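Local coordinates for lipid binding protein (Grifola frondosa, PDB 5H0Q) that probably binds membrane domains rich in sphingomyelin together with cholesterol, a lipid specificity that suits it as a probe of such domains, at residues A[9-12]-A[13-17]; A[34-37]-A[38-41]; A[44-47]-A[48-52]; A[151-154]-A[155-159]; A[176-180]-A[181-185]. All coordinates share one frame; numbering follows the deposited sequence.

Contact 1: residues A[9-12]-A[13-17]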
loop_
_atom_site.group_PDB
_atom_site.type_symbol
_atom_site.label_atom_id
_atom_site.label_comp_id
_atom_site.label_asym_id
_atom_site.label_seq_id
_atom_site.Cartn_x
_atom_site.Cartn_y
_atom_site.Cartn_z
ATOM N N GLU A 9 -4.856 17.258 13.009
ATOM C CA GLU A 9 -5.345 18.619 13.202
ATOM C C GLU A 9 -4.261 19.530 13.758
ATOM O O GLU A 9 -4.132 20.683 13.334
ATOM C CB GLU A 9 -6.572 18.631 14.138
ATOM C CG GLU A 9 -7.045 20.036 14.461
ATOM C CD GLU A 9 -8.286 20.077 15.352
ATOM O OE1 GLU A 9 -8.875 19.007 15.562
ATOM O OE2 GLU A 9 -8.634 21.185 15.814
ATOM N N GLN A 10 -3.480 19.044 14.720
ATOM C CA GLN A 10 -2.484 19.901 15.355
ATOM C C GLN A 10 -1.397 20.325 14.372
ATOM O O GLN A 10 -0.882 21.445 14.455
ATOM C CB GLN A 10 -1.866 19.184 16.552
ATOM C CG GLN A 10 -2.744 19.203 17.773
ATOM C CD GLN A 10 -2.894 20.599 18.345
ATOM O OE1 GLN A 10 -1.911 21.325 18.498
ATOM N NE2 GLN A 10 -4.126 20.987 18.654
ATOM N N TYR A 11 -1.000 19.421 13.474
ATOM C CA TYR A 11 -0.080 19.771 12.392
ATOM C C TYR A 11 -0.640 20.911 11.550
ATOM O O TYR A 11 0.044 21.895 11.278
ATOM C CB TYR A 11 0.162 18.524 11.540
ATOM C CG TYR A 11 1.259 18.561 10.473
ATOM C CD1 TYR A 11 2.350 17.717 10.563
ATOM C CD2 TYR A 11 1.155 19.364 9.339
ATOM C CE1 TYR A 11 3.327 17.686 9.574
ATOM C CE2 TYR A 11 2.133 19.325 8.335
ATOM C CZ TYR A 11 3.191 18.482 8.468
ATOM O OH TYR A 11 4.108 18.472 7.466
ATOM N N LEU A 12 -1.917 20.829 11.161
ATOM C CA LEU A 12 -2.434 21.880 10.288
ATOM C C LEU A 12 -2.690 23.184 11.020
ATOM O O LEU A 12 -2.628 24.250 10.392
ATOM C CB LEU A 12 -3.712 21.433 9.589
ATOM C CG LEU A 12 -3.513 20.748 8.240
ATOM C CD1 LEU A 12 -2.850 19.376 8.378
ATOM C CD2 LEU A 12 -4.827 20.658 7.466
ATOM N N ARG A 13 -2.954 23.141 12.328
ATOM C CA ARG A 13 -3.273 24.377 13.044
ATOM C C ARG A 13 -2.060 25.271 13.246
ATOM O O ARG A 13 -2.235 26.452 13.562
ATOM C CB ARG A 13 -3.913 24.065 14.397
ATOM C CG ARG A 13 -5.347 23.541 14.266
ATOM C CD ARG A 13 -6.294 24.120 15.302
ATOM N NE ARG A 13 -7.688 23.805 14.975
ATOM C CZ ARG A 13 -8.502 24.607 14.305
ATOM N NH1 ARG A 13 -8.098 25.803 13.911
ATOM N NH2 ARG A 13 -9.753 24.234 14.063
ATOM N N VAL A 14 -0.838 24.754 13.063
ATOM C CA VAL A 14 0.342 25.622 13.057
ATOM C C VAL A 14 0.700 26.100 11.655
ATOM O O VAL A 14 1.673 26.858 11.495
ATOM C CB VAL A 14 1.590 24.940 13.669
ATOM C CG1 VAL A 14 1.372 24.626 15.135
ATOM C CG2 VAL A 14 1.951 23.682 12.921
ATOM N N MET A 15 -0.037 25.679 10.634
ATOM C CA MET A 15 0.199 26.122 9.274
ATOM C C MET A 15 -0.537 27.425 8.997
ATOM O O MET A 15 -1.674 27.619 9.442
ATOM C CB MET A 15 -0.248 25.053 8.287
ATOM C CG MET A 15 0.590 23.806 8.373
ATOM S SD MET A 15 0.047 22.485 7.294
ATOM C CE MET A 15 0.482 23.157 5.701
ATOM N N GLU A 16 0.116 28.310 8.241
ATOM C CA GLU A 16 -0.479 29.605 7.916
ATOM C C GLU A 16 -1.848 29.430 7.272
ATOM O O GLU A 16 -2.804 30.150 7.595
ATOM C CB GLU A 16 0.435 30.376 6.970
ATOM C CG GLU A 16 -0.046 31.783 6.663
ATOM C CD GLU A 16 0.496 32.796 7.643
ATOM O OE1 GLU A 16 1.739 32.924 7.724
ATOM O OE2 GLU A 16 -0.312 33.458 8.333
ATOM N N GLU A 17 -1.955 28.474 6.350
ATOM C CA GLU A 17 -3.171 28.328 5.569
ATOM C C GLU A 17 -4.361 27.870 6.399
ATOM O O GLU A 17 -5.500 28.104 5.984
ATOM C CB GLU A 17 -2.923 27.356 4.410
ATOM C CG GLU A 17 -4.176 27.038 3.598
ATOM C CD GLU A 17 -3.863 26.262 2.335
ATOM O OE1 GLU A 17 -2.672 25.971 2.106
ATOM O OE2 GLU A 17 -4.803 25.944 1.573
#
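The last turn of the short helix 9-13 and its exit into the following loop are held by an i to i+4 salt bridge between Glu9 and Arg13 on one flank and by a Met-aromatic contact on another. Glu9 OE2 sits 2.9 Å from Arg13 NE, in the guanidinium plane and almost dead straight on the N-H (176°), and it accepts with the lone pair turned away from its other oxygen. The two side chains run side by side and point the same way, but their flat ends are twisted 62° against each other; the bridge runs through NE. The far end of Arg13 is busy too: NH1 reaches the carbonyl of Lys21. The same two residues also close a helical backbone bond, Arg13 N to Glu9 O at 2.9 Å. From here the helix unwinds, Met15 N turning back to Leu12 O at 3.0 Å, and the amide lies well above that carbonyl's plane. Met15 then folds toward the helix. With CG beside the backbone N (chi1 -66°) and the next torsion anti, SD arrives at the rim of the Tyr11 ring, 3.9 Å from Tyr11 CD2 and close to the ring plane, while Leu12 CG lies 4.1 Å from the same sulfur. Val32 of helix 26-35 touches Tyr11, Leu12 and Met15, and Tyr11 OH is hydrogen-bonded to Arg36 NE.

Contact 2: residues A[34-37]-A[38-41]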
loop_
_atom_site.group_PDB
_atom_site.type_symbol
_atom_site.label_atom_id
_atom_site.label_comp_id
_atom_site.label_asym_id
_atom_site.label_seq_id
_atom_site.Cartn_x
_atom_site.Cartn_y
_atom_site.Cartn_z
ATOM N N LEU A 34 -0.850 14.694 0.905
ATOM C CA LEU A 34 -0.460 14.478 -0.481
ATOM C C LEU A 34 0.609 15.478 -0.899
ATOM O O LEU A 34 1.514 15.143 -1.683
ATOM C CB LEU A 34 -1.702 14.546 -1.371
ATOM C CG LEU A 34 -1.652 13.935 -2.769
ATOM C CD1 LEU A 34 -1.254 12.486 -2.697
ATOM C CD2 LEU A 34 -3.004 14.076 -3.459
ATOM N N GLN A 35 0.575 16.688 -0.330
ATOM C CA GLN A 35 1.615 17.671 -0.641
ATOM C C GLN A 35 2.962 17.286 -0.037
ATOM O O GLN A 35 4.010 17.601 -0.618
ATOM C CB GLN A 35 1.219 19.062 -0.140
ATOM C CG GLN A 35 0.052 19.683 -0.872
ATOM C CD GLN A 35 -0.430 20.983 -0.242
ATOM O OE1 GLN A 35 -0.285 21.208 0.963
ATOM N NE2 GLN A 35 -1.012 21.849 -1.063
ATOM N N ARG A 36 2.962 16.644 1.129
ATOM C CA ARG A 36 4.178 16.247 1.830
ATOM C C ARG A 36 4.679 14.865 1.421
ATOM O O ARG A 36 5.607 14.342 2.056
ATOM C CB ARG A 36 3.949 16.270 3.342
ATOM C CG ARG A 36 3.602 17.649 3.920
ATOM C CD ARG A 36 4.864 18.433 4.276
ATOM N NE ARG A 36 4.491 19.693 4.922
ATOM C CZ ARG A 36 4.064 20.762 4.268
ATOM N NH1 ARG A 36 3.978 20.736 2.945
ATOM N NH2 ARG A 36 3.729 21.853 4.941
ATOM N N LYS A 37 4.112 14.278 0.368
ATOM C CA LYS A 37 4.464 12.906 0.015
ATOM C C LYS A 37 5.968 12.738 -0.153
ATOM O O LYS A 37 6.530 11.712 0.232
ATOM C CB LYS A 37 3.746 12.485 -1.266
ATOM C CG LYS A 37 4.119 11.081 -1.758
ATOM C CD LYS A 37 3.323 10.701 -2.986
ATOM C CE LYS A 37 3.640 9.306 -3.470
ATOM N NZ LYS A 37 5.019 9.201 -4.058
ATOM N N ASN A 38 6.636 13.723 -0.708
ATOM C CA ASN A 38 8.029 13.487 -1.054
ATOM C C ASN A 38 8.991 13.811 0.084
ATOM O O ASN A 38 10.192 13.525 -0.043
ATOM C CB ASN A 38 8.374 14.266 -2.322
ATOM C CG ASN A 38 7.557 13.788 -3.509
ATOM O OD1 ASN A 38 7.945 12.855 -4.211
ATOM N ND2 ASN A 38 6.390 14.387 -3.702
ATOM N N VAL A 39 8.498 14.339 1.203
ATOM C CA VAL A 39 9.374 14.735 2.300
ATOM C C VAL A 39 10.091 13.527 2.910
ATOM O O VAL A 39 11.301 13.584 3.179
ATOM C CB VAL A 39 8.577 15.525 3.349
ATOM C CG1 VAL A 39 9.454 15.890 4.543
ATOM C CG2 VAL A 39 7.990 16.782 2.724
ATOM N N TYR A 40 9.371 12.423 3.151
ATOM C CA TYR A 40 9.983 11.222 3.717
ATOM C C TYR A 40 10.072 10.075 2.720
ATOM O O TYR A 40 10.474 8.970 3.097
ATOM C CB TYR A 40 9.211 10.781 4.966
ATOM C CG TYR A 40 9.232 11.830 6.067
ATOM C CD1 TYR A 40 10.231 11.822 7.030
ATOM C CD2 TYR A 40 8.285 12.834 6.126
ATOM C CE1 TYR A 40 10.280 12.768 8.023
ATOM C CE2 TYR A 40 8.313 13.790 7.135
ATOM C CZ TYR A 40 9.323 13.748 8.077
ATOM O OH TYR A 40 9.393 14.689 9.081
ATOM N N GLN A 41 9.744 10.312 1.449
ATOM C CA GLN A 41 9.735 9.220 0.483
ATOM C C GLN A 41 11.123 8.606 0.322
ATOM O O GLN A 41 11.245 7.387 0.161
ATOM C CB GLN A 41 9.217 9.699 -0.872
ATOM C CG GLN A 41 9.116 8.581 -1.892
ATOM C CD GLN A 41 8.264 8.952 -3.072
ATOM O OE1 GLN A 41 7.367 9.786 -2.959
ATOM N NE2 GLN A 41 8.530 8.337 -4.218
HETATM O O HOH W 1 5.412 16.132 -2.056
HETATM O O HOH W 2 6.593 11.739 3.094
#
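Lys37 passes slantwise over Gln41, four residues on, its CG 3.7 Å from Gln41 OE1 before the ammonium turns in to the same oxygen. The lysine is extended as far as CE, and only the last torsion bends (chi4 -70°), which swings NZ to 2.7 Å from Gln41 OE1, above the plane of the amide carbonyl. Arg36 and Val39 pack side by side on another flank, with Arg36 CD 3.9 Å from Val39 CG2. Their backbones close a turn just after helix 26-35: Val39 N donates to Arg36 O at 3.0 Å. Two waters bridge backbone atoms through the bend. One joins Gln35 O and Asn38 N; the other lies between Lys37 O and Tyr40 N, accepting from the Tyr40 amide (N to water 2.9 Å). Tyr40 is the N-cap residue of helix 41-55, so this stretch is the elbow between two helices. Around it, Trp99 of strand 99-105 touches Lys37, Tyr40 and Gln41, and Gln41 NE2 is hydrogen-bonded to Glu45 OE2. Lys37 NZ also forms a salt bridge with Glu197 OE2; the ammonium is therefore shared between that carboxylate and the neutral amide oxygen Gln41 OE1, which probably favours its charged form.

Contact 3: residues A[44-47]-A[48-52]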
loop_
_atom_site.group_PDB
_atom_site.type_symbol
_atom_site.label_atom_id
_atom_site.label_comp_id
_atom_site.label_asym_id
_atom_site.label_seq_id
_atom_site.Cartn_x
_atom_site.Cartn_y
_atom_site.Cartn_z
ATOM N N ALA A 44 11.606 5.934 2.730
ATOM C CA ALA A 44 10.909 4.720 2.345
ATOM C C ALA A 44 11.638 4.005 1.210
ATOM O O ALA A 44 11.783 2.775 1.228
ATOM C CB ALA A 44 9.465 5.046 1.949
ATOM N N GLU A 45 12.102 4.760 0.208
ATOM C CA GLU A 45 12.870 4.148 -0.875
ATOM C C GLU A 45 14.181 3.555 -0.364
ATOM O O GLU A 45 14.577 2.468 -0.783
ATOM C CB GLU A 45 13.135 5.173 -1.978
ATOM C CG GLU A 45 11.874 5.699 -2.624
ATOM C CD GLU A 45 12.116 6.612 -3.807
ATOM O OE1 GLU A 45 13.285 6.927 -4.107
ATOM O OE2 GLU A 45 11.118 7.009 -4.442
ATOM N N LYS A 46 14.848 4.229 0.571
ATOM C CA LYS A 46 16.060 3.654 1.158
ATOM C C LYS A 46 15.767 2.303 1.808
ATOM O O LYS A 46 16.577 1.370 1.717
ATOM C CB LYS A 46 16.656 4.630 2.173
ATOM C CG LYS A 46 17.942 4.184 2.820
ATOM C CD LYS A 46 18.333 5.154 3.917
ATOM C CE LYS A 46 19.711 4.828 4.475
ATOM N NZ LYS A 46 20.118 5.785 5.536
ATOM N N ARG A 47 14.611 2.174 2.471
ATOM C CA ARG A 47 14.263 0.891 3.075
ATOM C C ARG A 47 13.948 -0.157 2.012
ATOM O O ARG A 47 14.322 -1.331 2.160
ATOM C CB ARG A 47 13.074 1.062 4.026
ATOM C CG ARG A 47 12.614 -0.225 4.695
ATOM C CD ARG A 47 13.757 -0.856 5.499
ATOM N NE ARG A 47 13.277 -1.932 6.357
ATOM C CZ ARG A 47 14.060 -2.859 6.901
ATOM N NH1 ARG A 47 15.362 -2.860 6.681
ATOM N NH2 ARG A 47 13.533 -3.801 7.664
ATOM N N GLN A 48 13.256 0.232 0.935
ATOM C CA GLN A 48 13.063 -0.711 -0.169
ATOM C C GLN A 48 14.407 -1.229 -0.673
ATOM O O GLN A 48 14.557 -2.431 -0.937
ATOM C CB GLN A 48 12.299 -0.054 -1.312
ATOM C CG GLN A 48 10.801 0.164 -1.041
ATOM C CD GLN A 48 10.147 0.964 -2.131
ATOM O OE1 GLN A 48 10.521 2.107 -2.372
ATOM N NE2 GLN A 48 9.154 0.389 -2.782
ATOM N N ALA A 49 15.397 -0.341 -0.818
ATOM C CA ALA A 49 16.697 -0.767 -1.319
ATOM C C ALA A 49 17.369 -1.724 -0.348
ATOM O O ALA A 49 17.975 -2.714 -0.777
ATOM C CB ALA A 49 17.578 0.458 -1.574
ATOM N N GLU A 50 17.321 -1.419 0.961
ATOM C CA GLU A 50 17.882 -2.318 1.973
ATOM C C GLU A 50 17.304 -3.716 1.835
ATOM O O GLU A 50 18.038 -4.711 1.831
ATOM C CB GLU A 50 17.576 -1.831 3.390
ATOM C CG GLU A 50 18.202 -0.549 3.869
ATOM C CD GLU A 50 17.612 -0.136 5.214
ATOM O OE1 GLU A 50 17.433 1.079 5.446
ATOM O OE2 GLU A 50 17.300 -1.028 6.032
ATOM N N LEU A 51 15.968 -3.797 1.825
ATOM C CA LEU A 51 15.288 -5.086 1.740
ATOM C C LEU A 51 15.665 -5.834 0.468
ATOM O O LEU A 51 15.853 -7.053 0.492
ATOM C CB LEU A 51 13.761 -4.894 1.814
ATOM C CG LEU A 51 13.244 -4.416 3.167
ATOM C CD1 LEU A 51 11.760 -4.057 3.059
ATOM C CD2 LEU A 51 13.464 -5.482 4.225
ATOM N N LYS A 52 15.748 -5.129 -0.660
ATOM C CA LYS A 52 16.126 -5.781 -1.910
ATOM C C LYS A 52 17.554 -6.293 -1.846
ATOM O O LYS A 52 17.838 -7.420 -2.268
ATOM C CB LYS A 52 15.947 -4.815 -3.083
ATOM C CG LYS A 52 16.500 -5.355 -4.405
ATOM C CD LYS A 52 16.098 -4.486 -5.590
ATOM C CE LYS A 52 16.637 -5.038 -6.904
ATOM N NZ LYS A 52 16.065 -4.331 -8.082
#
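Arg47 leaves the middle of helix 41-55, an amphipathic helix laid on the strands of the mixed sheet, and folds forward along it toward Glu50 and Leu51. Its CB starts the chain against its own backbone. CG stands opposite the backbone nitrogen, and a bend at the next torsion (chi2 59°) sends CD toward the following turn, where it comes 3.6 Å from Glu50 OE2. NE passes 4.0 Å from Leu51 CG. At CZ the flat end lies against a methyl: Leu51 CD2 sits over the centre of one guanidinium face, 3.8 Å from CZ. NH1 makes the salt bridge, reaching Glu50 OE2 at 2.7 Å with a bent N-H (140°); it meets the oxygen from above the carboxylate plane, and the two flat groups are turned 62° apart. Acid and base are spaced i to i+3, and their chains cross at about a right angle. The backbone that carries them runs as a regular alpha helix, with Leu51 N donating to Arg47 O. Val101 of strand 99-105 touches both Arg47 and Leu51. On the sheet side Gln48 is held at both ends of its amide, NE2 bonding Leu62 O and OE1 bonding Arg64 NH1. That OE1 also turns back along the helix to Glu45, 3.8 Å from Glu45 CG.

Contact 4: residues A[151-154]-A[155-159]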
loop_
_atom_site.group_PDB
_atom_site.type_symbol
_atom_site.label_atom_id
_atom_site.label_comp_id
_atom_site.label_asym_id
_atom_site.label_seq_id
_atom_site.Cartn_x
_atom_site.Cartn_y
_atom_site.Cartn_z
ATOM N N SER A 151 -16.126 -1.493 4.216
ATOM C CA SER A 151 -15.476 -2.315 5.228
ATOM C C SER A 151 -16.097 -3.701 5.271
ATOM O O SER A 151 -17.318 -3.852 5.184
ATOM C CB SER A 151 -15.594 -1.652 6.601
ATOM O OG SER A 151 -15.022 -2.472 7.605
ATOM N N GLY A 152 -15.252 -4.722 5.413
ATOM C CA GLY A 152 -15.707 -6.100 5.454
ATOM C C GLY A 152 -15.925 -6.743 4.103
ATOM O O GLY A 152 -16.303 -7.922 4.047
ATOM N N HIS A 153 -15.672 -6.021 3.012
ATOM C CA HIS A 153 -15.908 -6.566 1.678
ATOM C C HIS A 153 -15.129 -7.856 1.447
ATOM O O HIS A 153 -15.628 -8.781 0.795
ATOM C CB HIS A 153 -15.535 -5.518 0.637
ATOM C CG HIS A 153 -15.895 -5.893 -0.763
ATOM N ND1 HIS A 153 -15.102 -6.699 -1.547
ATOM C CD2 HIS A 153 -16.962 -5.557 -1.524
ATOM C CE1 HIS A 153 -15.668 -6.850 -2.732
ATOM N NE2 HIS A 153 -16.793 -6.163 -2.745
ATOM N N TRP A 154 -13.893 -7.925 1.939
ATOM C CA TRP A 154 -13.087 -9.143 1.810
ATOM C C TRP A 154 -13.180 -9.862 3.141
ATOM O O TRP A 154 -13.026 -9.218 4.175
ATOM C CB TRP A 154 -11.610 -8.830 1.431
ATOM C CG TRP A 154 -11.565 -8.153 0.072
ATOM C CD1 TRP A 154 -11.626 -8.762 -1.144
ATOM C CD2 TRP A 154 -11.571 -6.735 -0.188
ATOM N NE1 TRP A 154 -11.662 -7.824 -2.144
ATOM C CE2 TRP A 154 -11.622 -6.573 -1.588
ATOM C CE3 TRP A 154 -11.535 -5.596 0.624
ATOM C CZ2 TRP A 154 -11.647 -5.321 -2.194
ATOM C CZ3 TRP A 154 -11.542 -4.359 0.023
ATOM C CH2 TRP A 154 -11.619 -4.227 -1.372
ATOM N N TRP A 155 -13.404 -11.176 3.159
ATOM C CA TRP A 155 -13.494 -12.036 1.986
ATOM C C TRP A 155 -14.936 -12.364 1.589
ATOM O O TRP A 155 -15.164 -13.075 0.627
ATOM C CB TRP A 155 -12.734 -13.345 2.250
ATOM C CG TRP A 155 -11.311 -13.120 2.613
ATOM C CD1 TRP A 155 -10.735 -13.277 3.840
ATOM C CD2 TRP A 155 -10.276 -12.675 1.741
ATOM N NE1 TRP A 155 -9.405 -12.948 3.784
ATOM C CE2 TRP A 155 -9.098 -12.576 2.503
ATOM C CE3 TRP A 155 -10.233 -12.339 0.386
ATOM C CZ2 TRP A 155 -7.889 -12.174 1.958
ATOM C CZ3 TRP A 155 -9.034 -11.930 -0.152
ATOM C CH2 TRP A 155 -7.878 -11.849 0.629
ATOM N N LYS A 156 -15.925 -11.846 2.315
ATOM C CA LYS A 156 -17.290 -12.315 2.086
ATOM C C LYS A 156 -17.788 -11.959 0.683
ATOM O O LYS A 156 -18.472 -12.763 0.042
ATOM C CB LYS A 156 -18.219 -11.765 3.165
ATOM C CG LYS A 156 -18.336 -10.271 3.215
ATOM C CD LYS A 156 -19.507 -9.840 4.097
ATOM C CE LYS A 156 -19.458 -8.354 4.386
ATOM N NZ LYS A 156 -20.633 -7.895 5.148
ATOM N N ASN A 157 -17.449 -10.777 0.178
ATOM C CA ASN A 157 -17.887 -10.341 -1.145
ATOM C C ASN A 157 -16.813 -10.501 -2.211
ATOM O O ASN A 157 -17.084 -10.275 -3.397
ATOM C CB ASN A 157 -18.346 -8.889 -1.083
ATOM C CG ASN A 157 -19.585 -8.724 -0.234
ATOM O OD1 ASN A 157 -20.384 -9.645 -0.122
ATOM N ND2 ASN A 157 -19.743 -7.568 0.378
ATOM N N GLY A 158 -15.612 -10.901 -1.818
ATOM C CA GLY A 158 -14.545 -11.204 -2.746
ATOM C C GLY A 158 -13.646 -12.266 -2.150
ATOM O O GLY A 158 -12.832 -11.976 -1.269
ATOM N N SER A 159 -13.799 -13.502 -2.604
ATOM C CA SER A 159 -13.061 -14.608 -2.023
ATOM C C SER A 159 -11.580 -14.504 -2.351
ATOM O O SER A 159 -11.168 -13.839 -3.305
ATOM C CB SER A 159 -13.577 -15.935 -2.557
ATOM O OG SER A 159 -13.200 -16.079 -3.916
HETATM O O HOH W 3 -15.721 -10.359 5.133
#
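With CG of His153 opposite its backbone nitrogen (chi1 -173°), the imidazole swings out to meet Asn157. The turn of the backbone sets Asn157 CB against the ring, while the first torsion of Asn157 puts CG beside its backbone N and so directs the amide. That CB sits over the centre of one imidazole face, 3.6 Å from the centroid and only 11° off the normal, a clear CH-pi contact. The backbone ties the same two residues together, Asn157 N donating to His153 O at 2.8 Å. Between Trp154 and Trp155 the peptide bond is cis, which draws their CA atoms to 2.9 Å and makes the indoles neighbours. Trp154 turns an edge to the face of Trp155 in an offset edge-to-face pair, planes at 76°, and Trp154 CB lies over the six-membered ring, 3.9 Å from Trp155 CE3. Gly158 O lies 3.4 Å from Trp154 CD1, at the edge of the Trp154 ring and near its plane. A water links Gly152 O (2.7 Å) with Lys156 N. Phe129 meets the Trp154 ring, and Met163 of helix 160-169 touches both tryptophans. This is a loosely formed helical turn broken by a cis peptide, joining strand 143-150 to helix 160-169 across the five-stranded antiparallel sheet.

Contact 5: residues A[176-180]-A[181-185]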
loop_
_atom_site.group_PDB
_atom_site.type_symbol
_atom_site.label_atom_id
_atom_site.label_comp_id
_atom_site.label_asym_id
_atom_site.label_seq_id
_atom_site.Cartn_x
_atom_site.Cartn_y
_atom_site.Cartn_z
ATOM N N ASP A 176 -5.953 1.770 -10.308
ATOM C CA ASP A 176 -6.623 2.893 -9.663
ATOM C C ASP A 176 -8.037 2.485 -9.266
ATOM O O ASP A 176 -8.705 1.739 -9.983
ATOM C CB ASP A 176 -6.675 4.129 -10.582
ATOM C CG ASP A 176 -5.315 4.747 -10.806
ATOM O OD1 ASP A 176 -4.860 5.520 -9.940
ATOM O OD2 ASP A 176 -4.700 4.459 -11.850
ATOM N N SER A 177 -8.472 2.961 -8.111
ATOM C CA SER A 177 -9.807 2.639 -7.601
ATOM C C SER A 177 -10.318 3.808 -6.778
ATOM O O SER A 177 -9.543 4.518 -6.143
ATOM C CB SER A 177 -9.761 1.360 -6.742
ATOM O OG SER A 177 -11.039 0.979 -6.256
ATOM N N SER A 178 -11.630 3.993 -6.771
ATOM C CA SER A 178 -12.250 5.015 -5.924
ATOM C C SER A 178 -13.548 4.492 -5.333
ATOM O O SER A 178 -14.351 3.879 -6.044
ATOM C CB SER A 178 -12.550 6.309 -6.695
ATOM O OG SER A 178 -11.369 6.943 -7.151
ATOM N N TYR A 179 -13.778 4.782 -4.047
ATOM C CA TYR A 179 -15.071 4.498 -3.431
ATOM C C TYR A 179 -15.334 5.549 -2.364
ATOM O O TYR A 179 -14.453 5.881 -1.578
ATOM C CB TYR A 179 -15.112 3.092 -2.832
ATOM C CG TYR A 179 -16.501 2.682 -2.410
ATOM C CD1 TYR A 179 -17.300 1.911 -3.241
ATOM C CD2 TYR A 179 -17.012 3.079 -1.194
ATOM C CE1 TYR A 179 -18.580 1.540 -2.869
ATOM C CE2 TYR A 179 -18.303 2.722 -0.808
ATOM C CZ TYR A 179 -19.071 1.949 -1.643
ATOM O OH TYR A 179 -20.339 1.586 -1.273
ATOM N N GLY A 180 -16.550 6.075 -2.337
ATOM C CA GLY A 180 -16.819 7.178 -1.435
ATOM C C GLY A 180 -15.903 8.349 -1.725
ATOM O O GLY A 180 -15.751 8.784 -2.869
ATOM N N ASP A 181 -15.250 8.856 -0.681
ATOM C CA ASP A 181 -14.350 9.992 -0.812
ATOM C C ASP A 181 -12.904 9.567 -1.052
ATOM O O ASP A 181 -12.050 10.442 -1.254
ATOM C CB ASP A 181 -14.388 10.866 0.455
ATOM C CG ASP A 181 -15.738 11.538 0.683
ATOM O OD1 ASP A 181 -16.381 11.986 -0.277
ATOM O OD2 ASP A 181 -16.139 11.626 1.858
ATOM N N VAL A 182 -12.614 8.258 -0.985
ATOM C CA VAL A 182 -11.249 7.730 -0.928
ATOM C C VAL A 182 -10.826 7.210 -2.293
ATOM O O VAL A 182 -11.610 6.584 -3.020
ATOM C CB VAL A 182 -11.147 6.618 0.129
ATOM C CG1 VAL A 182 -9.768 5.933 0.091
ATOM C CG2 VAL A 182 -11.400 7.193 1.497
ATOM N N LYS A 183 -9.562 7.449 -2.620
ATOM C CA LYS A 183 -8.928 6.952 -3.820
ATOM C C LYS A 183 -7.714 6.116 -3.451
ATOM O O LYS A 183 -7.037 6.357 -2.435
ATOM C CB LYS A 183 -8.493 8.101 -4.721
ATOM C CG LYS A 183 -9.612 8.997 -5.190
ATOM C CD LYS A 183 -9.086 10.172 -5.998
ATOM C CE LYS A 183 -8.578 11.293 -5.102
ATOM N NZ LYS A 183 -9.688 11.960 -4.363
ATOM N N ALA A 184 -7.446 5.124 -4.284
ATOM C CA ALA A 184 -6.265 4.304 -4.136
ATOM C C ALA A 184 -5.584 4.183 -5.485
ATOM O O ALA A 184 -6.248 4.128 -6.527
ATOM C CB ALA A 184 -6.590 2.918 -3.611
ATOM N N HIS A 185 -4.250 4.094 -5.419
ATOM C CA HIS A 185 -3.400 3.940 -6.587
ATOM C C HIS A 185 -2.303 2.949 -6.245
ATOM O O HIS A 185 -1.711 3.028 -5.167
ATOM C CB HIS A 185 -2.764 5.266 -7.022
ATOM C CG HIS A 185 -1.834 5.117 -8.193
ATOM N ND1 HIS A 185 -2.292 5.025 -9.483
ATOM C CD2 HIS A 185 -0.490 4.987 -8.259
ATOM C CE1 HIS A 185 -1.268 4.874 -10.304
ATOM N NE2 HIS A 185 -0.165 4.849 -9.585
HETATM O O HOH W 4 -6.373 6.744 -7.954
HETATM O O HOH W 5 -13.115 9.062 -4.380
#
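A beta hairpin with a two-residue loop joins strands 174-179 and 182-188, turning through Gly180 and Asp181 in a type II' bend whose first corner has a positive phi, which favours glycine. Tyr179 and Val182 frame the turn as a hydrogen-bonded pair, with Tyr179 N to Val182 O at 3.0 Å and Val182 N to Tyr179 O at 3.1 Å. Ser177 and Ala184 form the next such pair. Farther from the turn Asp176 and His185 are a non-hydrogen-bonded pair whose side chains run together: His185 ND1 donates to Asp176 OD1 at 2.7 Å, nearly straight (164°) and in the imidazole plane, though it approaches OD1 from above the carboxylate plane. OD1 accepts a second bond from a water that also donates to Ala184 O; the in-plane ND1 bond probably helps to hold the ring's orientation. On that face Ser178 OG rests 3.3 Å from Lys183 CG, and Lys183 NZ goes on to Arg202 O. The other face, with Tyr179, Val182 and Ala184, lies on strands 126-134 and 143-150. Such tight type II' connections between neighbouring antiparallel strands are classic beta-hairpin geometry, here at the edge of the mixed sheet, where it packs on the five-stranded one.

From the N terminus, contact 1 finishes helix 9-13, contact 2 turns the chain from helix 26-35 into helix 41-55, and contact 3 lies within helix 41-55, on the mixed sheet. Far along the chain, contact 4 leads from strand 143-150 to helix 160-169 beside the five-stranded sheet, and contact 5 closes the hairpin of strands 174-179 and 182-188 at the mixed sheet's edge. All are local and in series; none nests in or crosses another. Contacts 1 and 2 touch, Met15 CE packing on Arg36 NH2, while contact 3 simply follows contact 2. Contacts 2 and 3 sit across the chain's centre from contact 4, about 31 Å away between centres.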